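Local coordinates for protein E (Haemophilus influenzae, PDB 3ZH5) that acts as a multifunctional surface adhesin that binds host epithelial cells, vitronectin, laminin and plasminogen, helping the bacterium resist serum and evade immunity, at residues I17-N22 and D113-N118; E38-H43 and L73-Y78; S66-K71 and W92-R97; Q82-F87 and K101-H106. One frame throughout, in Å; residues are numbered along the deposited sequence.

Contact 1: I17-N22 and D113-N118; sequences IRLVKN and DTTLYN
Val20 and Asn118 make the central link: the backbone N of Val20 donates to Asn118 OD1 over 3.0 Å, almost straight at 173°, and comes in above the plane of the amide carbonyl. The Val20 side chain crosses the same amide at about a right angle, laying CB 3.6 Å from Asn118 OD1 and CG2 beside its OD1 and CG. Next to this, Leu19 meets Thr115, with Leu19 CB 3.7 Å from Thr115 CG2 and Leu19 CD1 against the same methyl. The hydroxyl branch of Thr115 sits beside its own backbone N (chi1 -61°), from where OG1 gives a weak hydrogen bond of 3.4 Å to Val20 O and touches Lys21 CB.

A beta hairpin is docked here on the start of a helix. Leu19 to Asn22 form a type II turn at the end of strand 16-19, leading towards strand 25-34, and the turn rests on the first residues of helix 115-128. Lys21, third in the turn, stretches from there to the loop ahead of the helix. Its NZ donates to Asp113 O at 2.9 Å, from above that carbonyl plane, and forms a salt bridge with Asp113 OD2 at 3.2 Å, so one ammonium group holds both backbone and side chain of Asp113.

Behind this shell, Thr114 is the N-cap: its OG1 accepts from Tyr117 N at 3.2 Å and is also hydrogen-bonded to Thr111 O. Asn118 ND2 and Thr114 O both bond to a glycerol, probably from the crystallisation liquor, and Leu19 packs further on Tyr25 and Ile27 of strand 25-34.

Contact 2: E38-H43 and L73-Y78; sequences EPQIVH and LNCANY. With EDO (1,2-ethanediol), chain C.
Val42 and Leu73 form an antiparallel hydrogen-bonded pair, Val42 N giving to Leu73 O over 2.7 Å and Leu73 N to Val42 O over 2.8 Å, both nearly straight. Ile41 and Asn74 follow as a non-hydrogen-bonded pair, and Cys75 N to Gln40 O at 2.9 Å extends the ladder beyond the strand ends. Here strand 41-50 begins and its neighbour in the antiparallel sheet, 64-74, ends. The chain enters one strand through a type I turn, Glu38 to Ile41, and leaves the other through an Asx turn in which Asn74 OD1 accepts from Ala76 N at 3.1 Å.

Val42 and Leu73 face helix 115-128, packing on Ile123 and on Ala120 and Cys124 respectively. Cys75 is tied to the same helix by its disulfide to Cys124, while its CB meets Gln40 OE1 at 3.5 Å; the bend at chi2 (-70°) turns CD of Gln40 back towards Cys75, with NE2 beside Ala76. On the other sheet face Ile41 CG1 lies against the Asn74 amide. Farther along that face, His43 NE2 donates at the ring edge to O2 of a 1,2-ethanediol, probably from the crystallisation liquor, 2.7 Å away, and Ile41 CG2 touches that same oxygen.

Contact 3: S66-K71 and W92-R97; sequences SVRQYK and WGQGLR
Ser66 and Arg68, two residues apart on one strand, both reach to the backbone around Gly93. Ser66 OG stands between its backbone N and carbonyl carbon (chi1 67°), the crowded position, and from there accepts a bent hydrogen bond from Gly93 N at 2.7 Å. The same hydroxyl is hydrogen-bonded to Glu90 O, so it ties two points of the loop together. Gly93, at positive phi, has its CA 3.1 Å from Ser66 OG, and its carbonyl O meets Arg68.

Arg68 leaves the strand extended, with CG anti to the backbone N, and then bends at chi3 (-78°), which brings NE round to the loop. This NE donates to Gly93 O over 3.0 Å with an angle of 159° at the hydrogen, in the carbonyl plane, on a lone pair and at the guanidinium edge. NH2 adds weak bonds to Trp92 O at 3.1 Å and to Gly93 O. Gln94, bent at chi2, curls back to give Trp92 O a second weak donor, its NE2 at 3.1 Å. On the far branch, NH1 makes salt bridges with Asp28 and Asp45, which probably balance the charge and help fix the rotation of the group.

The loop after strand 79-88 thus folds back over strand 64-74, itself flanked in the sheet by 41-50 and 79-88. Trp92 starts off away from the strand at CB, and its indole meets Tyr26 of strand 25-34 edge-to-face.

Contact 4: Q82-F87 and K101-H106; sequences QVRTDF and KKQKKH
Gln103 lays its amide across Arg84 and plugs both polar ends into the backbone of Thr85. A bend at chi2 (-78°) swings CD towards the strand: OE1 accepts from Thr85 N at 2.8 Å, and NE2 donates to Thr85 O at 3.0 Å, the acceptor lying close to the amide plane. A side chain here takes over the pairing that a strand backbone would give. The amide and the Arg84 guanidinium, their planes 41° apart, overlap obliquely, with Gln103 NE2 above one guanidinium face and offset toward its rim, while OE1 touches Arg84 CB. Arg84 is kept in that orientation by a side-on, two-nitrogen salt bridge to Asp86, NE to OD2 at 2.8 Å and NH2 to OD1 at 2.9 Å, both in the guanidinium plane.

At the other end, His106 turns its ring face to Gln82: CB of Gln82 sits over it in a CH-pi contact, 3.9 Å from the ring centroid. The backbones pair here as in an antiparallel sheet, Gln82 N giving to His106 O at 2.8 Å and His106 N returning a weak bond to Gln82 O. Between the two ends, Lys105 curls its NZ onto Val83 O at 2.7 Å. A water joins Gln82 NE2, Gln103 OE1 and Lys104 O.

The 101-106 segment therefore runs as an irregular edge beside strand 79-88, leading into strand 106-109. Across the strand lies 64-74, where Lys71 holds Gln82 OE1 and Gln69 holds Thr85 OG1; Asp86 OD1 also forms a salt bridge with Arg97 of strand 97-98.

Overall arrangement
All four contacts belong to one antiparallel sheet and the helix packed on it. Contact 3 is the buried one, its centre about 8 Å from the centre of the chain, and is built from side chains gripping loop carbonyls and an amide. Contacts 1 and 4 lie at the surface and, with centres about 20 Å apart, on opposite sides of the chain's centre; each uses a lysine ammonium on a backbone oxygen. Contact 2, partly buried, relies on regular strand pairing and shares strand 64-74 with contact 3; His43 of strand 41-50 meets Tyr70 of 64-74. Neighbouring strands 64-74 and 79-88 let polar pairs join contacts 3 and 4, whereas rings, Tyr117 against Tyr78, join 1 and 2.

Contact 1: I17-N22 and D113-N118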
# COMPACT_ATOMS: atom_id res chain seq x y z
N ILE A 17 3.86 -8.86 -0.65
CA ILE A 17 4.11 -9.31 0.67
C ILE A 17 2.82 -9.04 1.46
O ILE A 17 2.39 -7.89 1.61
CB ILE A 17 5.25 -8.57 1.32
CG1 ILE A 17 6.55 -8.65 0.47
CG2 ILE A 17 5.49 -9.14 2.72
CD1 ILE A 17 7.70 -7.91 1.11
N ARG A 18 2.21 -10.08 1.98
CA ARG A 18 0.95 -9.93 2.70
C ARG A 18 1.23 -9.50 4.13
O ARG A 18 2.17 -9.95 4.76
CB ARG A 18 0.17 -11.25 2.64
CG ARG A 18 -1.08 -11.33 3.46
CD ARG A 18 -1.66 -12.74 3.28
NE ARG A 18 -2.48 -12.83 2.08
CZ ARG A 18 -2.61 -13.91 1.33
NH1 ARG A 18 -1.97 -15.03 1.64
NH2 ARG A 18 -3.39 -13.86 0.26
N LEU A 19 0.43 -8.57 4.65
CA LEU A 19 0.69 -8.08 5.98
C LEU A 19 -0.17 -8.76 7.00
O LEU A 19 -1.23 -9.29 6.71
CB LEU A 19 0.42 -6.56 6.06
CG LEU A 19 1.35 -5.86 5.07
CD1 LEU A 19 1.25 -4.36 5.14
CD2 LEU A 19 2.81 -6.33 5.28
N VAL A 20 0.28 -8.68 8.24
CA VAL A 20 -0.49 -9.12 9.38
C VAL A 20 -1.73 -8.23 9.57
O VAL A 20 -1.71 -7.04 9.26
CB VAL A 20 0.42 -9.11 10.63
CG1 VAL A 20 -0.36 -9.09 11.91
CG2 VAL A 20 1.35 -10.30 10.59
N LYS A 21 -2.82 -8.83 10.03
CA LYS A 21 -4.05 -8.13 10.35
C LYS A 21 -4.92 -7.79 9.14
O LYS A 21 -6.07 -7.41 9.31
CB LYS A 21 -3.79 -6.87 11.20
CG LYS A 21 -3.37 -7.18 12.64
CD LYS A 21 -3.43 -5.96 13.55
CE LYS A 21 -3.02 -6.32 14.98
NZ LYS A 21 -3.73 -5.46 15.99
N ASN A 22 -4.40 -7.88 7.92
CA ASN A 22 -5.28 -7.76 6.79
C ASN A 22 -4.75 -8.61 5.63
O ASN A 22 -3.81 -8.20 4.95
CB ASN A 22 -5.41 -6.28 6.40
CG ASN A 22 -6.41 -6.06 5.28
OD1 ASN A 22 -6.87 -7.02 4.65
ND2 ASN A 22 -6.75 -4.79 5.01
N ASP A 113 1.60 -3.23 16.77
CA ASP A 113 0.38 -4.01 16.70
C ASP A 113 -0.62 -3.41 15.74
O ASP A 113 -1.80 -3.24 16.05
CB ASP A 113 -0.27 -4.13 18.07
CG ASP A 113 -1.18 -5.31 18.13
OD1 ASP A 113 -0.85 -6.29 17.44
OD2 ASP A 113 -2.21 -5.24 18.84
N THR A 114 -0.13 -3.06 14.57
CA THR A 114 -0.96 -2.38 13.55
C THR A 114 -0.45 -2.83 12.19
O THR A 114 0.69 -3.30 12.09
CB THR A 114 -0.88 -0.82 13.58
OG1 THR A 114 0.39 -0.41 13.06
CG2 THR A 114 -1.05 -0.25 14.97
N THR A 115 -1.27 -2.69 11.16
CA THR A 115 -0.95 -3.32 9.89
C THR A 115 0.28 -2.66 9.30
O THR A 115 1.18 -3.31 8.73
CB THR A 115 -2.08 -3.25 8.86
OG1 THR A 115 -3.23 -3.95 9.37
CG2 THR A 115 -1.64 -3.91 7.57
N LEU A 116 0.34 -1.34 9.40
CA LEU A 116 1.44 -0.68 8.72
C LEU A 116 2.75 -0.80 9.51
O LEU A 116 3.84 -0.77 8.91
CB LEU A 116 1.06 0.76 8.41
CG LEU A 116 0.18 0.78 7.16
CD1 LEU A 116 -0.37 2.18 6.85
CD2 LEU A 116 0.99 0.29 6.00
N TYR A 117 2.65 -1.00 10.81
CA TYR A 117 3.85 -1.25 11.59
C TYR A 117 4.51 -2.54 11.13
O TYR A 117 5.73 -2.58 11.02
CB TYR A 117 3.50 -1.34 13.06
CG TYR A 117 4.66 -1.47 14.02
CD1 TYR A 117 5.18 -2.72 14.35
CD2 TYR A 117 5.19 -0.35 14.66
CE1 TYR A 117 6.21 -2.84 15.26
CE2 TYR A 117 6.23 -0.46 15.57
CZ TYR A 117 6.74 -1.70 15.86
OH TYR A 117 7.77 -1.83 16.77
N ASN A 118 3.71 -3.59 10.85
CA ASN A 118 4.26 -4.86 10.31
C ASN A 118 4.99 -4.63 9.01
O ASN A 118 6.07 -5.23 8.74
CB ASN A 118 3.12 -5.91 10.15
CG ASN A 118 3.60 -7.29 9.64
OD1 ASN A 118 3.08 -7.79 8.63
ND2 ASN A 118 4.56 -7.92 10.37

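Contact 2: E38-H43 and L73-Y78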
# COMPACT_ATOMS: atom_id res chain seq x y z
N GLU A 38 19.68 9.21 1.87
CA GLU A 38 19.44 8.74 3.21
C GLU A 38 18.87 7.28 3.17
O GLU A 38 17.66 7.07 2.99
CB GLU A 38 18.49 9.72 3.91
CG GLU A 38 18.10 9.31 5.32
CD GLU A 38 19.25 8.65 6.05
OE1 GLU A 38 20.21 9.38 6.41
OE2 GLU A 38 19.22 7.41 6.23
N PRO A 39 19.75 6.27 3.24
CA PRO A 39 19.32 4.89 3.00
C PRO A 39 18.28 4.44 3.96
O PRO A 39 17.75 3.40 3.66
CB PRO A 39 20.58 4.07 3.25
CG PRO A 39 21.69 5.03 2.88
CD PRO A 39 21.22 6.33 3.41
N GLN A 40 18.00 5.17 5.05
CA GLN A 40 16.97 4.75 6.01
C GLN A 40 15.58 5.08 5.49
O GLN A 40 14.56 4.64 6.04
CB GLN A 40 17.22 5.41 7.38
CG GLN A 40 18.31 4.71 8.24
CD GLN A 40 17.86 3.34 8.76
OE1 GLN A 40 17.54 2.45 7.97
NE2 GLN A 40 17.80 3.18 10.09
N ILE A 41 15.52 5.84 4.39
CA ILE A 41 14.25 6.29 3.86
C ILE A 41 13.85 5.39 2.70
O ILE A 41 14.62 5.19 1.78
CB ILE A 41 14.32 7.80 3.46
CG1 ILE A 41 14.39 8.65 4.73
CG2 ILE A 41 13.08 8.21 2.69
CD1 ILE A 41 14.39 10.13 4.47
N VAL A 42 12.66 4.77 2.77
CA VAL A 42 12.27 3.86 1.71
C VAL A 42 10.93 4.20 1.18
O VAL A 42 9.99 4.35 1.94
CB VAL A 42 12.22 2.37 2.22
CG1 VAL A 42 11.96 1.42 1.07
CG2 VAL A 42 13.52 2.00 2.92
N HIS A 43 10.82 4.23 -0.15
CA HIS A 43 9.56 4.48 -0.84
C HIS A 43 8.97 3.16 -1.32
O HIS A 43 9.69 2.28 -1.83
CB HIS A 43 9.70 5.39 -2.07
CG HIS A 43 10.23 6.77 -1.81
ND1 HIS A 43 9.84 7.85 -2.56
CD2 HIS A 43 11.15 7.24 -0.94
CE1 HIS A 43 10.46 8.94 -2.13
NE2 HIS A 43 11.24 8.60 -1.13
N LEU A 73 8.50 5.62 3.93
CA LEU A 73 8.87 5.21 5.27
C LEU A 73 10.25 5.68 5.68
O LEU A 73 11.23 5.44 4.98
CB LEU A 73 8.75 3.67 5.40
CG LEU A 73 9.29 3.03 6.67
CD1 LEU A 73 8.34 3.38 7.80
CD2 LEU A 73 9.41 1.49 6.48
N ASN A 74 10.35 6.28 6.86
CA ASN A 74 11.62 6.50 7.51
C ASN A 74 11.90 5.43 8.60
O ASN A 74 11.27 5.43 9.65
CB ASN A 74 11.66 7.90 8.11
CG ASN A 74 13.03 8.27 8.61
OD1 ASN A 74 13.96 7.46 8.58
ND2 ASN A 74 13.18 9.50 9.04
N CYS A 75 12.86 4.55 8.35
CA CYS A 75 13.16 3.42 9.24
C CYS A 75 13.78 3.86 10.55
O CYS A 75 13.81 3.08 11.50
CB CYS A 75 14.07 2.38 8.55
SG CYS A 75 13.23 1.54 7.23
N ALA A 76 14.29 5.08 10.61
CA ALA A 76 14.96 5.55 11.84
C ALA A 76 13.94 5.98 12.93
O ALA A 76 14.22 5.90 14.13
CB ALA A 76 15.89 6.70 11.52
N ASN A 77 12.77 6.45 12.52
CA ASN A 77 11.77 6.92 13.49
C ASN A 77 10.39 6.37 13.20
O ASN A 77 9.42 6.73 13.87
CB ASN A 77 11.75 8.45 13.56
CG ASN A 77 11.51 9.10 12.20
OD1 ASN A 77 11.07 8.46 11.24
ND2 ASN A 77 11.79 10.40 12.12
N TYR A 78 10.29 5.48 12.22
CA TYR A 78 9.02 4.89 11.82
C TYR A 78 7.94 5.94 11.50
O TYR A 78 6.75 5.74 11.77
CB TYR A 78 8.53 3.89 12.89
CG TYR A 78 9.07 2.47 12.76
CD1 TYR A 78 10.38 2.22 12.42
CD2 TYR A 78 8.24 1.37 13.02
CE1 TYR A 78 10.87 0.92 12.29
CE2 TYR A 78 8.71 0.07 12.90
CZ TYR A 78 10.03 -0.14 12.54
OH TYR A 78 10.52 -1.41 12.41
C1 EDO C . 11.88 11.93 1.20
O1 EDO C . 12.00 12.67 2.43
C2 EDO C . 13.24 11.38 0.77
O2 EDO C . 13.10 10.18 -0.04

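Contact 3: S66-K71 and W92-R97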
# COMPACT_ATOMS: atom_id res chain seq x y z
N SER A 66 -9.01 -2.72 -6.61
CA SER A 66 -7.88 -2.55 -5.70
C SER A 66 -7.47 -1.09 -5.61
O SER A 66 -7.91 -0.25 -6.39
CB SER A 66 -6.69 -3.43 -6.14
OG SER A 66 -6.14 -3.00 -7.39
N VAL A 67 -6.64 -0.79 -4.62
CA VAL A 67 -6.11 0.54 -4.42
C VAL A 67 -4.61 0.42 -4.32
O VAL A 67 -4.11 -0.47 -3.68
CB VAL A 67 -6.63 1.14 -3.11
CG1 VAL A 67 -6.31 2.61 -3.04
CG2 VAL A 67 -8.12 0.92 -3.03
N ARG A 68 -3.89 1.34 -4.94
CA ARG A 68 -2.46 1.39 -4.78
C ARG A 68 -2.12 2.71 -4.09
O ARG A 68 -2.54 3.78 -4.54
CB ARG A 68 -1.84 1.31 -6.18
CG ARG A 68 -0.33 1.28 -6.26
CD ARG A 68 0.11 0.98 -7.69
NE ARG A 68 0.02 -0.42 -8.12
CZ ARG A 68 0.94 -1.35 -7.85
NH1 ARG A 68 2.01 -1.04 -7.13
NH2 ARG A 68 0.80 -2.57 -8.30
N GLN A 69 -1.35 2.66 -3.01
CA GLN A 69 -1.01 3.86 -2.28
C GLN A 69 0.48 4.00 -2.14
O GLN A 69 1.15 3.10 -1.65
CB GLN A 69 -1.61 3.85 -0.90
CG GLN A 69 -3.11 3.99 -0.96
CD GLN A 69 -3.73 4.06 0.40
OE1 GLN A 69 -3.48 3.23 1.27
NE2 GLN A 69 -4.56 5.06 0.59
N TYR A 70 0.98 5.15 -2.57
CA TYR A 70 2.39 5.47 -2.48
C TYR A 70 2.74 5.89 -1.08
O TYR A 70 2.19 6.89 -0.55
CB TYR A 70 2.67 6.61 -3.42
CG TYR A 70 4.14 6.89 -3.71
CD1 TYR A 70 5.03 7.19 -2.69
CD2 TYR A 70 4.62 6.86 -5.00
CE1 TYR A 70 6.39 7.44 -2.98
CE2 TYR A 70 5.95 7.09 -5.29
CZ TYR A 70 6.83 7.40 -4.27
OH TYR A 70 8.19 7.62 -4.60
N LYS A 71 3.64 5.15 -0.47
CA LYS A 71 4.13 5.45 0.89
C LYS A 71 5.61 5.82 0.90
O LYS A 71 6.37 5.32 0.08
CB LYS A 71 3.96 4.21 1.78
CG LYS A 71 2.55 3.66 1.79
CD LYS A 71 1.56 4.60 2.50
CE LYS A 71 0.30 3.82 2.86
NZ LYS A 71 -0.79 4.67 3.34
N TRP A 92 -4.58 -6.26 -7.44
CA TRP A 92 -3.12 -6.08 -7.50
C TRP A 92 -2.69 -4.71 -8.06
O TRP A 92 -1.56 -4.53 -8.53
CB TRP A 92 -2.47 -7.23 -8.30
CG TRP A 92 -2.85 -8.62 -7.79
CD1 TRP A 92 -3.53 -9.58 -8.47
CD2 TRP A 92 -2.56 -9.17 -6.49
NE1 TRP A 92 -3.68 -10.71 -7.68
CE2 TRP A 92 -3.10 -10.47 -6.46
CE3 TRP A 92 -1.90 -8.68 -5.36
CZ2 TRP A 92 -3.01 -11.31 -5.32
CZ3 TRP A 92 -1.80 -9.52 -4.23
CH2 TRP A 92 -2.37 -10.81 -4.22
N GLY A 93 -3.57 -3.72 -7.95
CA GLY A 93 -3.26 -2.37 -8.32
C GLY A 93 -2.88 -2.23 -9.80
O GLY A 93 -1.89 -1.59 -10.11
N GLN A 94 -3.67 -2.83 -10.69
CA GLN A 94 -3.40 -2.88 -12.12
C GLN A 94 -4.70 -2.57 -12.83
O GLN A 94 -5.77 -2.73 -12.25
CB GLN A 94 -3.00 -4.30 -12.58
CG GLN A 94 -1.95 -5.00 -11.74
CD GLN A 94 -0.56 -4.48 -11.99
OE1 GLN A 94 -0.29 -3.86 -13.02
NE2 GLN A 94 0.33 -4.72 -11.04
N GLY A 95 -4.59 -2.17 -14.10
CA GLY A 95 -5.75 -2.01 -14.97
C GLY A 95 -6.15 -0.56 -15.14
O GLY A 95 -5.30 0.33 -15.12
N LEU A 96 -7.45 -0.33 -15.32
CA LEU A 96 -7.92 1.03 -15.57
C LEU A 96 -7.92 1.81 -14.28
O LEU A 96 -8.45 1.36 -13.26
CB LEU A 96 -9.33 1.03 -16.17
CG LEU A 96 -9.85 2.43 -16.52
CD1 LEU A 96 -9.10 3.00 -17.74
CD2 LEU A 96 -11.35 2.45 -16.77
N ARG A 97 -7.34 3.01 -14.34
CA ARG A 97 -7.01 3.77 -13.15
C ARG A 97 -7.91 4.98 -12.94
O ARG A 97 -8.36 5.61 -13.89
CB ARG A 97 -5.57 4.26 -13.28
CG ARG A 97 -5.06 5.01 -12.06
CD ARG A 97 -3.71 5.63 -12.30
NE ARG A 97 -3.80 6.77 -13.20
CZ ARG A 97 -4.25 7.96 -12.85
NH1 ARG A 97 -4.67 8.17 -11.60
NH2 ARG A 97 -4.30 8.96 -13.74

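Contact 4: Q82-F87 and K101-H106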
# COMPACT_ATOMS: atom_id res chain seq x y z
N GLN A 82 1.81 9.09 3.70
CA GLN A 82 0.89 8.75 2.62
C GLN A 82 1.00 9.85 1.59
O GLN A 82 0.73 11.02 1.91
CB GLN A 82 -0.55 8.65 3.14
CG GLN A 82 -1.68 8.65 2.09
CD GLN A 82 -1.68 7.54 1.08
OE1 GLN A 82 -1.20 6.43 1.33
NE2 GLN A 82 -2.29 7.82 -0.07
N VAL A 83 1.38 9.47 0.37
CA VAL A 83 1.65 10.45 -0.69
C VAL A 83 0.53 10.53 -1.71
O VAL A 83 0.15 11.62 -2.16
CB VAL A 83 2.97 10.10 -1.43
CG1 VAL A 83 3.16 10.95 -2.68
CG2 VAL A 83 4.11 10.27 -0.45
N ARG A 84 0.02 9.39 -2.14
CA ARG A 84 -1.06 9.41 -3.12
C ARG A 84 -1.77 8.08 -3.21
O ARG A 84 -1.27 7.02 -2.75
CB ARG A 84 -0.61 9.87 -4.49
CG ARG A 84 0.07 8.83 -5.32
CD ARG A 84 0.31 9.27 -6.75
NE ARG A 84 -0.90 9.18 -7.58
CZ ARG A 84 -1.50 10.20 -8.18
NH1 ARG A 84 -1.02 11.44 -8.08
NH2 ARG A 84 -2.59 10.00 -8.92
N THR A 85 -2.97 8.17 -3.79
CA THR A 85 -3.88 7.05 -3.92
C THR A 85 -4.40 6.95 -5.33
O THR A 85 -4.83 7.94 -5.90
CB THR A 85 -5.08 7.21 -2.99
OG1 THR A 85 -4.64 7.18 -1.63
CG2 THR A 85 -6.06 6.09 -3.22
N ASP A 86 -4.35 5.74 -5.87
CA ASP A 86 -4.90 5.46 -7.18
C ASP A 86 -5.82 4.26 -7.06
O ASP A 86 -5.50 3.29 -6.37
CB ASP A 86 -3.76 5.16 -8.17
CG ASP A 86 -2.95 6.41 -8.51
OD1 ASP A 86 -3.49 7.27 -9.24
OD2 ASP A 86 -1.78 6.53 -8.04
N PHE A 87 -6.97 4.32 -7.73
CA PHE A 87 -7.86 3.17 -7.75
C PHE A 87 -7.72 2.43 -9.06
O PHE A 87 -7.51 3.04 -10.08
CB PHE A 87 -9.31 3.61 -7.58
CG PHE A 87 -9.56 4.37 -6.32
CD1 PHE A 87 -9.72 3.71 -5.11
CD2 PHE A 87 -9.65 5.75 -6.33
CE1 PHE A 87 -9.96 4.40 -3.96
CE2 PHE A 87 -9.88 6.44 -5.17
CZ PHE A 87 -10.04 5.77 -3.98
N LYS A 101 -9.17 14.27 -7.30
CA LYS A 101 -8.56 15.54 -7.72
C LYS A 101 -7.51 15.97 -6.70
O LYS A 101 -6.34 16.15 -7.04
CB LYS A 101 -9.63 16.63 -7.86
CG LYS A 101 -10.53 16.46 -9.09
CD LYS A 101 -11.91 17.11 -8.91
CE LYS A 101 -12.81 16.29 -7.97
NZ LYS A 101 -14.24 16.70 -8.02
N LYS A 102 -7.92 16.13 -5.45
CA LYS A 102 -6.97 16.46 -4.39
C LYS A 102 -6.50 15.19 -3.69
O LYS A 102 -7.30 14.35 -3.27
CB LYS A 102 -7.57 17.45 -3.39
CG LYS A 102 -6.52 18.20 -2.56
CD LYS A 102 -6.91 19.65 -2.35
CE LYS A 102 -5.98 20.37 -1.39
NZ LYS A 102 -6.43 21.79 -1.17
N GLN A 103 -5.19 15.04 -3.59
CA GLN A 103 -4.62 13.94 -2.86
C GLN A 103 -4.43 14.40 -1.43
O GLN A 103 -3.85 15.46 -1.17
CB GLN A 103 -3.28 13.53 -3.48
CG GLN A 103 -3.40 12.90 -4.86
CD GLN A 103 -3.85 11.46 -4.79
OE1 GLN A 103 -3.79 10.85 -3.74
NE2 GLN A 103 -4.31 10.90 -5.92
N LYS A 104 -4.95 13.61 -0.50
CA LYS A 104 -4.83 13.92 0.91
C LYS A 104 -3.60 13.25 1.43
O LYS A 104 -3.44 12.05 1.27
CB LYS A 104 -6.06 13.45 1.67
CG LYS A 104 -7.16 14.50 1.74
CD LYS A 104 -6.67 15.73 2.53
CE LYS A 104 -6.82 17.03 1.75
NZ LYS A 104 -8.24 17.52 1.73
N LYS A 105 -2.70 14.04 2.01
CA LYS A 105 -1.40 13.55 2.40
C LYS A 105 -1.32 13.68 3.92
O LYS A 105 -1.97 14.54 4.54
CB LYS A 105 -0.21 14.33 1.69
CG LYS A 105 -0.22 14.30 0.18
CD LYS A 105 0.66 15.49 -0.44
CE LYS A 105 0.46 15.65 -1.96
NZ LYS A 105 0.57 14.26 -2.63
N HIS A 106 -0.58 12.78 4.55
CA HIS A 106 -0.28 12.92 5.96
C HIS A 106 0.88 12.02 6.29
O HIS A 106 1.13 11.08 5.57
CB HIS A 106 -1.52 12.50 6.78
CG HIS A 106 -2.01 11.10 6.51
ND1 HIS A 106 -1.43 9.99 7.09
CD2 HIS A 106 -3.00 10.63 5.73
CE1 HIS A 106 -2.04 8.90 6.67
NE2 HIS A 106 -3.01 9.25 5.85
O HOH W 1 -3.38 10.53 -0.69